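Uncharacterized metal-dependent hydrolase (Pyrococcus horikoshii, PDB 3IGH) is of unknown specific function but, as a member of the amidohydrolase family, probably hydrolyses carbon-nitrogen bonds other than peptide bonds. Local coordinates at residues 202-212 / 229-239; 214-222 / 248-258. All coordinates share one frame; numbering follows the deposited sequence. Where two conformers were deposited one is given.

Contact 1. Residues 202-212 / 229-239; sequences VKSVSFMSVNE and INVFAYVTPEV. With SO4 (sulfate ion), chain H; SO4 (sulfate ion), chain O.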
loop_
_atom_site.group_PDB
_atom_site.type_symbol
_atom_site.label_atom_id
_atom_site.label_comp_id
_atom_site.label_asym_id
_atom_site.label_seq_id
_atom_site.Cartn_x
_atom_site.Cartn_y
_atom_site.Cartn_z
ATOM N N VAL A 202 -2.818 23.482 2.838
ATOM C CA VAL A 202 -3.094 22.438 1.834
ATOM C C VAL A 202 -2.661 21.100 2.434
ATOM O O VAL A 202 -1.463 20.844 2.595
ATOM C CB VAL A 202 -2.326 22.699 0.511
ATOM C CG1 VAL A 202 -2.628 21.606 -0.545
ATOM C CG2 VAL A 202 -2.679 24.056 -0.049
ATOM N N LYS A 203 -3.631 20.262 2.797
ATOM C CA LYS A 203 -3.313 19.041 3.535
ATOM C C LYS A 203 -3.453 17.756 2.725
ATOM O O LYS A 203 -3.145 16.684 3.228
ATOM C CB LYS A 203 -4.114 18.956 4.833
ATOM C CG LYS A 203 -3.733 20.061 5.827
ATOM C CD LYS A 203 -4.340 19.824 7.201
ATOM C CE LYS A 203 -3.843 20.882 8.176
ATOM N NZ LYS A 203 -4.294 20.601 9.555
ATOM N N SER A 204 -3.916 17.881 1.485
ATOM C CA SER A 204 -4.043 16.739 0.566
ATOM C C SER A 204 -3.714 17.210 -0.842
ATOM O O SER A 204 -4.024 18.352 -1.204
ATOM C CB SER A 204 -5.457 16.169 0.572
ATOM O OG SER A 204 -5.899 15.769 1.851
ATOM N N VAL A 205 -3.075 16.348 -1.635
ATOM C CA VAL A 205 -2.727 16.680 -3.018
ATOM C C VAL A 205 -2.899 15.468 -3.929
ATOM O O VAL A 205 -2.829 14.329 -3.457
ATOM C CB VAL A 205 -1.242 17.220 -3.168
ATOM C CG1 VAL A 205 -0.984 18.489 -2.315
ATOM C CG2 VAL A 205 -0.194 16.147 -2.835
ATOM N N SER A 206 -3.146 15.716 -5.216
ATOM C CA SER A 206 -2.805 14.739 -6.246
ATOM C C SER A 206 -1.480 15.147 -6.864
ATOM O O SER A 206 -1.345 16.241 -7.432
ATOM C CB SER A 206 -3.857 14.641 -7.348
ATOM O OG SER A 206 -5.120 14.279 -6.831
ATOM N N PHE A 207 -0.508 14.258 -6.730
ATOM C CA PHE A 207 0.849 14.469 -7.226
ATOM C C PHE A 207 0.886 13.816 -8.603
ATOM O O PHE A 207 0.795 12.602 -8.723
ATOM C CB PHE A 207 1.842 13.854 -6.219
ATOM C CG PHE A 207 3.311 13.901 -6.615
ATOM C CD1 PHE A 207 3.774 14.588 -7.745
ATOM C CD2 PHE A 207 4.249 13.263 -5.797
ATOM C CE1 PHE A 207 5.143 14.579 -8.086
ATOM C CE2 PHE A 207 5.610 13.263 -6.115
ATOM C CZ PHE A 207 6.059 13.921 -7.259
ATOM N N MET A 208 0.999 14.648 -9.636
ATOM C CA MET A 208 0.949 14.201 -11.037
ATOM C C MET A 208 2.318 13.914 -11.633
ATOM O O MET A 208 3.267 14.632 -11.355
ATOM C CB MET A 208 0.254 15.264 -11.882
ATOM C CG MET A 208 -0.987 15.844 -11.193
ATOM S SD MET A 208 -2.238 14.573 -10.893
ATOM C CE MET A 208 -2.483 14.187 -12.608
ATOM N N SER A 209 2.378 12.881 -12.483
ATOM C CA SER A 209 3.609 12.397 -13.136
ATOM C C SER A 209 4.695 12.027 -12.133
ATOM O O SER A 209 5.822 12.537 -12.171
ATOM C CB SER A 209 4.116 13.359 -14.221
ATOM O OG SER A 209 3.142 13.501 -15.235
ATOM N N VAL A 210 4.334 11.130 -11.226
ATOM C CA VAL A 210 5.299 10.585 -10.281
ATOM C C VAL A 210 6.195 9.627 -11.068
ATOM O O VAL A 210 5.707 8.633 -11.623
ATOM C CB VAL A 210 4.565 9.832 -9.120
ATOM C CG1 VAL A 210 5.553 9.171 -8.170
ATOM C CG2 VAL A 210 3.671 10.784 -8.358
ATOM N N ASN A 211 7.492 9.931 -11.138
ATOM C CA ASN A 211 8.442 9.051 -11.821
ATOM C C ASN A 211 9.019 7.994 -10.866
ATOM O O ASN A 211 8.564 7.869 -9.729
ATOM C CB ASN A 211 9.554 9.855 -12.547
ATOM C CG ASN A 211 10.437 10.676 -11.599
ATOM O OD1 ASN A 211 10.658 10.311 -10.442
ATOM N ND2 ASN A 211 10.961 11.797 -12.106
ATOM N N GLU A 212 10.025 7.253 -11.326
ATOM C CA GLU A 212 10.547 6.092 -10.587
ATOM C C GLU A 212 11.152 6.483 -9.247
ATOM O O GLU A 212 10.817 5.903 -8.210
ATOM C CB GLU A 212 11.588 5.334 -11.431
ATOM C CG GLU A 212 11.018 4.532 -12.615
ATOM C CD GLU A 212 10.788 5.344 -13.909
ATOM O OE1 GLU A 212 10.827 6.607 -13.905
ATOM O OE2 GLU A 212 10.556 4.687 -14.952
ATOM N N ILE A 229 1.260 15.104 4.583
ATOM C CA ILE A 229 0.047 15.428 3.833
ATOM C C ILE A 229 -0.425 14.167 3.093
ATOM O O ILE A 229 0.366 13.255 2.846
ATOM C CB ILE A 229 0.291 16.574 2.790
ATOM C CG1 ILE A 229 1.404 16.191 1.801
ATOM C CG2 ILE A 229 0.573 17.921 3.499
ATOM C CD1 ILE A 229 1.562 17.120 0.572
ATOM N N ASN A 230 -1.709 14.122 2.748
ATOM C CA ASN A 230 -2.235 13.046 1.914
ATOM C C ASN A 230 -1.769 13.217 0.474
ATOM O O ASN A 230 -1.878 14.300 -0.101
ATOM C CB ASN A 230 -3.765 12.989 1.995
ATOM C CG ASN A 230 -4.263 12.881 3.426
ATOM O OD1 ASN A 230 -3.855 11.985 4.171
ATOM N ND2 ASN A 230 -5.140 13.802 3.822
ATOM N N VAL A 231 -1.206 12.154 -0.090
ATOM C CA VAL A 231 -0.658 12.202 -1.438
ATOM C C VAL A 231 -1.336 11.144 -2.303
ATOM O O VAL A 231 -1.216 9.948 -2.040
ATOM C CB VAL A 231 0.876 11.983 -1.435
ATOM C CG1 VAL A 231 1.432 11.982 -2.871
ATOM C CG2 VAL A 231 1.582 13.043 -0.579
ATOM N N PHE A 232 -2.034 11.592 -3.342
ATOM C CA PHE A 232 -2.619 10.692 -4.327
ATOM C C PHE A 232 -1.703 10.691 -5.559
ATOM O O PHE A 232 -1.706 11.633 -6.362
ATOM C CB PHE A 232 -4.074 11.104 -4.635
ATOM C CG PHE A 232 -5.004 10.906 -3.462
ATOM C CD1 PHE A 232 -5.802 9.763 -3.378
ATOM C CD2 PHE A 232 -5.035 11.829 -2.403
ATOM C CE1 PHE A 232 -6.629 9.546 -2.273
ATOM C CE2 PHE A 232 -5.865 11.627 -1.292
ATOM C CZ PHE A 232 -6.660 10.478 -1.229
ATOM N N ALA A 233 -0.905 9.633 -5.685
ATOM C CA ALA A 233 0.139 9.551 -6.711
ATOM C C ALA A 233 -0.405 9.128 -8.066
ATOM O O ALA A 233 -0.981 8.053 -8.209
ATOM C CB ALA A 233 1.254 8.606 -6.276
ATOM N N TYR A 234 -0.215 9.989 -9.057
ATOM C CA TYR A 234 -0.511 9.637 -10.442
ATOM C C TYR A 234 0.810 9.450 -11.158
ATOM O O TYR A 234 1.541 10.413 -11.415
ATOM C CB TYR A 234 -1.376 10.709 -11.113
ATOM C CG TYR A 234 -2.834 10.668 -10.695
ATOM C CD1 TYR A 234 -3.235 11.110 -9.430
ATOM C CD2 TYR A 234 -3.821 10.214 -11.582
ATOM C CE1 TYR A 234 -4.581 11.075 -9.045
ATOM C CE2 TYR A 234 -5.181 10.183 -11.204
ATOM C CZ TYR A 234 -5.542 10.617 -9.933
ATOM O OH TYR A 234 -6.859 10.605 -9.543
ATOM N N VAL A 235 1.117 8.194 -11.457
ATOM C CA VAL A 235 2.411 7.814 -11.991
ATOM C C VAL A 235 2.541 8.036 -13.507
ATOM O O VAL A 235 1.554 8.186 -14.226
ATOM C CB VAL A 235 2.738 6.338 -11.633
ATOM C CG1 VAL A 235 2.603 6.092 -10.115
ATOM C CG2 VAL A 235 1.838 5.365 -12.397
ATOM N N THR A 236 3.779 8.065 -13.988
ATOM C CA THR A 236 4.053 8.119 -15.420
ATOM C C THR A 236 3.731 6.740 -16.012
ATOM O O THR A 236 3.708 5.746 -15.268
ATOM C CB THR A 236 5.549 8.428 -15.690
ATOM O OG1 THR A 236 6.344 7.379 -15.134
ATOM C CG2 THR A 236 5.963 9.768 -15.064
ATOM N N PRO A 237 3.460 6.668 -17.337
ATOM C CA PRO A 237 3.315 5.362 -18.008
ATOM C C PRO A 237 4.474 4.384 -17.786
ATOM O O PRO A 237 4.243 3.178 -17.709
ATOM C CB PRO A 237 3.238 5.739 -19.490
ATOM C CG PRO A 237 2.606 7.093 -19.488
ATOM C CD PRO A 237 3.216 7.784 -18.276
ATOM N N GLU A 238 5.698 4.899 -17.688
ATOM C CA GLU A 238 6.868 4.070 -17.462
ATOM C C GLU A 238 6.800 3.424 -16.079
ATOM O O GLU A 238 7.102 2.235 -15.926
ATOM C CB GLU A 238 8.156 4.894 -17.623
ATOM C CG GLU A 238 8.441 5.378 -19.061
ATOM C CD GLU A 238 7.550 6.546 -19.556
ATOM O OE1 GLU A 238 7.475 6.726 -20.792
ATOM O OE2 GLU A 238 6.926 7.276 -18.740
ATOM N N VAL A 239 6.380 4.191 -15.076
ATOM C CA VAL A 239 6.178 3.624 -13.742
ATOM C C VAL A 239 5.007 2.643 -13.702
ATOM O O VAL A 239 5.091 1.612 -13.031
ATOM C CB VAL A 239 6.037 4.721 -12.655
ATOM C CG1 VAL A 239 5.669 4.114 -11.303
ATOM C CG2 VAL A 239 7.343 5.457 -12.530
HETATM S S SO4 H . 10.643 11.391 -15.868
HETATM O O1 SO4 H . 10.497 12.344 -14.775
HETATM O O2 SO4 H . 11.289 12.028 -17.008
HETATM O O3 SO4 H . 11.457 10.268 -15.424
HETATM O O4 SO4 H . 9.332 10.898 -16.265
HETATM S S SO4 O . -2.944 16.582 10.556
HETATM O O1 SO4 O . -3.516 16.246 11.857
HETATM O O2 SO4 O . -1.526 16.243 10.570
HETATM O O3 SO4 O . -3.614 15.804 9.517
HETATM O O4 SO4 O . -3.102 18.009 10.281
HETATM O O HOH W 1 8.950 7.898 -15.443
#

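Contact 2. Residues 214-222 / 248-258; sequences ALRALFYLE and LGRFQGNRLTI. With SO4 (sulfate ion), chain K; SO4 (sulfate ion), chain O.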
loop_
_atom_site.group_PDB
_atom_site.type_symbol
_atom_site.label_atom_id
_atom_site.label_comp_id
_atom_site.label_asym_id
_atom_site.label_seq_id
_atom_site.Cartn_x
_atom_site.Cartn_y
_atom_site.Cartn_z
ATOM N N ALA A 214 10.818 9.484 -7.618
ATOM C CA ALA A 214 9.812 10.154 -6.789
ATOM C C ALA A 214 8.955 9.101 -6.080
ATOM O O ALA A 214 8.651 9.252 -4.906
ATOM C CB ALA A 214 8.931 11.081 -7.615
ATOM N N LEU A 215 8.590 8.036 -6.796
ATOM C CA LEU A 215 7.837 6.948 -6.175
ATOM C C LEU A 215 8.624 6.252 -5.064
ATOM O O LEU A 215 8.071 6.008 -3.997
ATOM C CB LEU A 215 7.310 5.940 -7.206
ATOM C CG LEU A 215 6.385 4.844 -6.628
ATOM C CD1 LEU A 215 5.175 5.426 -5.873
ATOM C CD2 LEU A 215 5.934 3.856 -7.694
ATOM N N ARG A 216 9.908 5.965 -5.297
ATOM C CA ARG A 216 10.766 5.395 -4.240
ATOM C C ARG A 216 10.820 6.290 -3.000
ATOM O O ARG A 216 10.770 5.803 -1.870
ATOM C CB ARG A 216 12.192 5.166 -4.744
ATOM C CG ARG A 216 12.345 4.047 -5.744
ATOM C CD ARG A 216 13.831 3.868 -6.039
ATOM N NE ARG A 216 14.068 2.793 -6.986
ATOM C CZ ARG A 216 14.283 1.529 -6.637
ATOM N NH1 ARG A 216 14.486 0.617 -7.574
ATOM N NH2 ARG A 216 14.297 1.180 -5.354
ATOM N N ALA A 217 10.935 7.597 -3.228
ATOM C CA ALA A 217 10.953 8.589 -2.157
ATOM C C ALA A 217 9.634 8.594 -1.379
ATOM O O ALA A 217 9.626 8.634 -0.146
ATOM C CB ALA A 217 11.231 9.974 -2.739
ATOM N N LEU A 218 8.522 8.560 -2.108
ATOM C CA LEU A 218 7.198 8.528 -1.480
ATOM C C LEU A 218 6.992 7.294 -0.604
ATOM O O LEU A 218 6.497 7.415 0.523
ATOM C CB LEU A 218 6.083 8.636 -2.532
ATOM C CG LEU A 218 5.875 9.991 -3.226
ATOM C CD1 LEU A 218 4.911 9.833 -4.397
ATOM C CD2 LEU A 218 5.386 11.073 -2.240
ATOM N N PHE A 219 7.380 6.123 -1.123
ATOM C CA PHE A 219 7.348 4.868 -0.362
ATOM C C PHE A 219 8.197 4.966 0.916
ATOM O O PHE A 219 7.771 4.538 1.981
ATOM C CB PHE A 219 7.842 3.682 -1.214
ATOM C CG PHE A 219 6.812 3.125 -2.169
ATOM C CD1 PHE A 219 5.477 2.960 -1.781
ATOM C CD2 PHE A 219 7.188 2.717 -3.439
ATOM C CE1 PHE A 219 4.527 2.427 -2.668
ATOM C CE2 PHE A 219 6.253 2.180 -4.330
ATOM C CZ PHE A 219 4.916 2.039 -3.944
ATOM N N TYR A 220 9.393 5.539 0.795
ATOM C CA TYR A 220 10.271 5.766 1.947
ATOM C C TYR A 220 9.589 6.635 3.014
ATOM O O TYR A 220 9.513 6.253 4.181
ATOM C CB TYR A 220 11.590 6.417 1.490
ATOM C CG TYR A 220 12.466 6.859 2.642
ATOM C CD1 TYR A 220 13.261 5.939 3.332
ATOM C CD2 TYR A 220 12.488 8.197 3.056
ATOM C CE1 TYR A 220 14.063 6.343 4.400
ATOM C CE2 TYR A 220 13.274 8.606 4.122
ATOM C CZ TYR A 220 14.068 7.675 4.783
ATOM O OH TYR A 220 14.848 8.081 5.835
ATOM N N LEU A 221 9.080 7.793 2.598
ATOM C CA LEU A 221 8.434 8.727 3.521
ATOM C C LEU A 221 7.208 8.139 4.206
ATOM O O LEU A 221 7.014 8.347 5.396
ATOM C CB LEU A 221 8.062 10.024 2.800
ATOM C CG LEU A 221 9.234 10.943 2.432
ATOM C CD1 LEU A 221 8.748 12.031 1.520
ATOM C CD2 LEU A 221 9.896 11.549 3.679
ATOM N N GLU A 222 6.391 7.412 3.442
ATOM C CA GLU A 222 5.243 6.671 3.984
ATOM C C GLU A 222 5.642 5.648 5.070
ATOM O O GLU A 222 5.039 5.647 6.143
ATOM C CB GLU A 222 4.423 6.031 2.843
ATOM C CG GLU A 222 3.434 4.912 3.231
ATOM C CD GLU A 222 2.093 5.397 3.784
ATOM O OE1 GLU A 222 1.806 6.615 3.772
ATOM O OE2 GLU A 222 1.312 4.530 4.233
ATOM N N LEU A 248 0.595 -4.389 -8.659
ATOM C CA LEU A 248 0.192 -3.312 -7.754
ATOM C C LEU A 248 -0.717 -2.319 -8.481
ATOM O O LEU A 248 -0.287 -1.651 -9.425
ATOM C CB LEU A 248 1.420 -2.602 -7.163
ATOM C CG LEU A 248 1.195 -1.364 -6.269
ATOM C CD1 LEU A 248 0.266 -1.696 -5.113
ATOM C CD2 LEU A 248 2.521 -0.823 -5.725
ATOM N N GLY A 249 -1.972 -2.234 -8.039
ATOM C CA GLY A 249 -2.907 -1.244 -8.560
ATOM C C GLY A 249 -3.241 -0.200 -7.512
ATOM O O GLY A 249 -2.351 0.211 -6.743
ATOM N N ARG A 250 -4.503 0.243 -7.452
ATOM C CA ARG A 250 -4.880 1.196 -6.404
ATOM C C ARG A 250 -4.579 0.589 -5.040
ATOM O O ARG A 250 -4.901 -0.578 -4.773
ATOM C CB ARG A 250 -6.337 1.677 -6.498
ATOM C CG ARG A 250 -6.589 2.906 -5.602
ATOM C CD ARG A 250 -7.823 3.709 -5.965
ATOM N NE ARG A 250 -7.775 5.066 -5.407
ATOM C CZ ARG A 250 -7.673 6.182 -6.131
ATOM N NH1 ARG A 250 -7.622 6.120 -7.458
ATOM N NH2 ARG A 250 -7.637 7.370 -5.529
ATOM N N PHE A 251 -3.923 1.384 -4.201
ATOM C CA PHE A 251 -3.486 0.943 -2.885
ATOM C C PHE A 251 -3.479 2.165 -1.973
ATOM O O PHE A 251 -2.747 3.132 -2.231
ATOM C CB PHE A 251 -2.078 0.331 -3.000
ATOM C CG PHE A 251 -1.714 -0.654 -1.899
ATOM C CD1 PHE A 251 -2.682 -1.281 -1.125
ATOM C CD2 PHE A 251 -0.371 -0.984 -1.675
ATOM C CE1 PHE A 251 -2.316 -2.193 -0.120
ATOM C CE2 PHE A 251 0.003 -1.902 -0.685
ATOM C CZ PHE A 251 -0.974 -2.506 0.095
ATOM N N GLN A 252 -4.289 2.112 -0.925
ATOM C CA GLN A 252 -4.419 3.226 -0.012
ATOM C C GLN A 252 -3.696 2.904 1.292
ATOM O O GLN A 252 -4.088 2.003 2.041
ATOM C CB GLN A 252 -5.900 3.530 0.210
ATOM C CG GLN A 252 -6.233 5.006 0.238
ATOM C CD GLN A 252 -6.687 5.471 1.596
ATOM O OE1 GLN A 252 -7.713 5.020 2.102
ATOM N NE2 GLN A 252 -5.936 6.391 2.192
ATOM N N GLY A 253 -2.610 3.628 1.534
ATOM C CA GLY A 253 -1.849 3.506 2.771
ATOM C C GLY A 253 -2.332 4.521 3.780
ATOM O O GLY A 253 -3.486 4.960 3.736
ATOM N N ASN A 254 -1.443 4.898 4.689
ATOM C CA ASN A 254 -1.759 5.870 5.720
ATOM C C ASN A 254 -1.876 7.284 5.142
ATOM O O ASN A 254 -2.878 7.962 5.323
ATOM C CB ASN A 254 -0.677 5.827 6.797
ATOM C CG ASN A 254 -0.927 6.811 7.911
ATOM O OD1 ASN A 254 -2.055 6.958 8.391
ATOM N ND2 ASN A 254 0.126 7.498 8.329
ATOM N N ARG A 255 -0.848 7.714 4.432
ATOM C CA ARG A 255 -0.858 9.021 3.777
ATOM C C ARG A 255 -0.735 8.911 2.261
ATOM O O ARG A 255 -1.239 9.768 1.532
ATOM C CB ARG A 255 0.295 9.864 4.307
ATOM C CG ARG A 255 0.116 10.308 5.738
ATOM C CD ARG A 255 -0.958 11.342 5.815
ATOM N NE ARG A 255 -0.933 12.067 7.083
ATOM C CZ ARG A 255 -1.752 13.069 7.372
ATOM N NH1 ARG A 255 -2.656 13.463 6.484
ATOM N NH2 ARG A 255 -1.671 13.675 8.548
ATOM N N LEU A 256 -0.049 7.864 1.802
ATOM C CA LEU A 256 0.188 7.648 0.379
ATOM C C LEU A 256 -0.865 6.731 -0.234
ATOM O O LEU A 256 -1.133 5.636 0.280
ATOM C CB LEU A 256 1.589 7.051 0.162
ATOM C CG LEU A 256 2.015 6.700 -1.274
ATOM C CD1 LEU A 256 2.122 7.976 -2.136
ATOM C CD2 LEU A 256 3.335 5.922 -1.275
ATOM N N THR A 257 -1.446 7.185 -1.340
ATOM C CA THR A 257 -2.299 6.363 -2.186
ATOM C C THR A 257 -1.640 6.214 -3.553
ATOM O O THR A 257 -1.296 7.217 -4.198
ATOM C CB THR A 257 -3.682 7.026 -2.397
ATOM O OG1 THR A 257 -4.244 7.358 -1.124
ATOM C CG2 THR A 257 -4.648 6.100 -3.158
ATOM N N ILE A 258 -1.460 4.973 -4.001
ATOM C CA ILE A 258 -1.131 4.728 -5.408
ATOM C C ILE A 258 -2.465 4.899 -6.118
ATOM O O ILE A 258 -3.354 4.061 -5.977
ATOM C CB ILE A 258 -0.535 3.306 -5.626
ATOM C CG1 ILE A 258 0.634 3.056 -4.659
ATOM C CG2 ILE A 258 -0.111 3.098 -7.099
ATOM C CD1 ILE A 258 1.767 4.106 -4.718
HETATM S S SO4 K . -0.129 10.708 10.300
HETATM O O1 SO4 K . 0.403 10.903 11.646
HETATM O O2 SO4 K . 0.767 11.325 9.328
HETATM O O3 SO4 K . -0.248 9.284 10.027
HETATM O O4 SO4 K . -1.452 11.315 10.209
HETATM S S SO4 O . -2.944 16.582 10.556
HETATM O O1 SO4 O . -3.516 16.246 11.857
HETATM O O2 SO4 O . -1.526 16.243 10.570
HETATM O O3 SO4 O . -3.614 15.804 9.517
HETATM O O4 SO4 O . -3.102 18.009 10.281
HETATM O O HOH W 2 2.435 7.431 6.352
#

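Contact 1. Residues 202-212 / 229-239
Backbone bonds join Lys203-Val210 to Asn230-Thr236 as neighbouring parallel strands; the axes of these short segments approach to 4.6 Å and cross at -17°. Asn230 N donates to Lys203 O, and the alternation continues through Val205 N to Asn230 O, Phe232 N to Val205 O, Phe207 N to Phe232 O and Tyr234 N to Phe207 O. Where the first strand turns a corner at Ser209, Val210 N still reaches Tyr234 O (2.9 Å) and Thr236 N reaches Val210 O.

Among the side-chain polar contacts, Asn230 ND2 donates almost straight to Ser204 OG (2.9 Å, 174°), the hydroxyl lying in the amide plane; Glu466 takes a second bond from the same nitrogen. Thr236 caps the helix that follows, OG1 accepting from Val239 N, while a water lies within hydrogen-bonding distance of this OG1 and Glu212 OE1. Asn211 ND2 binds a sulfate at O1 (2.8 Å).

The aromatic contacts lie on both faces of the pair. Met208, bent at chi2 and chi3 (both -62°), runs alongside Tyr234 and brings SD obliquely to the ring, 4.4 Å from its centroid, a Met-aromatic contact. The Tyr234 hydroxyl goes on to Asp310. On the other face, Val210 CG2 sits over the centre of the Phe207 ring.

In the aliphatic packing, Val210 CG2 touches Ala233 CB (3.9 Å), Val231 CG1 meets Phe207 CB, Ile229 CD1 lies against Val205 CG2 (4.0 Å), and Val239 CG2 packs on Glu212 CD (3.7 Å).

This is the parallel strand pairing of a beta-alpha-beta unit, in keeping with the TIM-barrel clan. Val205, Phe207, Val210, Val231 and Ala233 make one face apolar; the other mixes Met208 and Phe232 with buried polar groups of Ser204, Ser206 (hydrogen-bonded to Ser451), Asn230 and Tyr234, each with a specific partner.

Contact 2. Residues 214-222 / 248-258
Glu222, on helix 212-223, grips three successive backbone N-H groups of the turn 253-256. OE2 takes Asn254 N on its syn lone pair (2.8 Å), and OE1 takes Arg255 N likewise (2.9 Å). Leu256 N also reaches OE1 (3.0 Å), but from above the carboxylate plane, 54° out of it. With CG anti to the backbone N (chi1 163°) and the chain bent at chi2, the carboxylate arrives against the turn, where donors to both oxygens fix its rotation.

Toward the N-terminus of the helix the packing is apolar. Leu256 CD2 lies obliquely to the Phe219 ring, 3.7 Å from Phe219 CD1, and Leu256 CD1 abuts Leu218 CB. Ile258 CD1 touches both Phe219 CE1 and Leu215 CD1 (3.8 Å each), and Leu215 CD1 lies over one face of the Phe219 ring, toward its rim.

The turn closes a beta hairpin: Phe251 and Ile258, each N bonded to the other's O, pair strand 251-252 antiparallel with strand 256-264, and the bond from Gly253 N to Leu256 O adjoins the turn; the helix packs across strand 256-264 at -138°.

Farther out, a water connects Glu222 O to Asn254 ND2. Arg255 extends away from Glu222, its NE meeting one sulfate at O2 (2.9 Å) and NH2 another at O3 (3.0 Å), while NH1 forms a salt bridge with Glu466. Phe251 of the second subunit meets Phe219 edge-to-face.

Overall arrangement
The centres of contacts 1 and 2 lie about 9 Å apart, and their segments alternate along the chain: strand 202-210, helix 212-223, strand 230-235, then the hairpin leading into strand 256-264. Contact 1 pairs the two strands that the helix connects; contact 2 sets that helix against the next strand. Strand 230-235 also pairs in parallel with 256-264, where Val231 O and Thr257 N are probably hydrogen-bonded. A sulfate, probably from the crystallisation liquor, bridges Lys203 and Arg255. Contact 1, centred about 10 Å from the centre of the chain, lies among the parallel strands of the probable barrel; contact 2, about 18 Å out, brings the helix layer to the dimer interface.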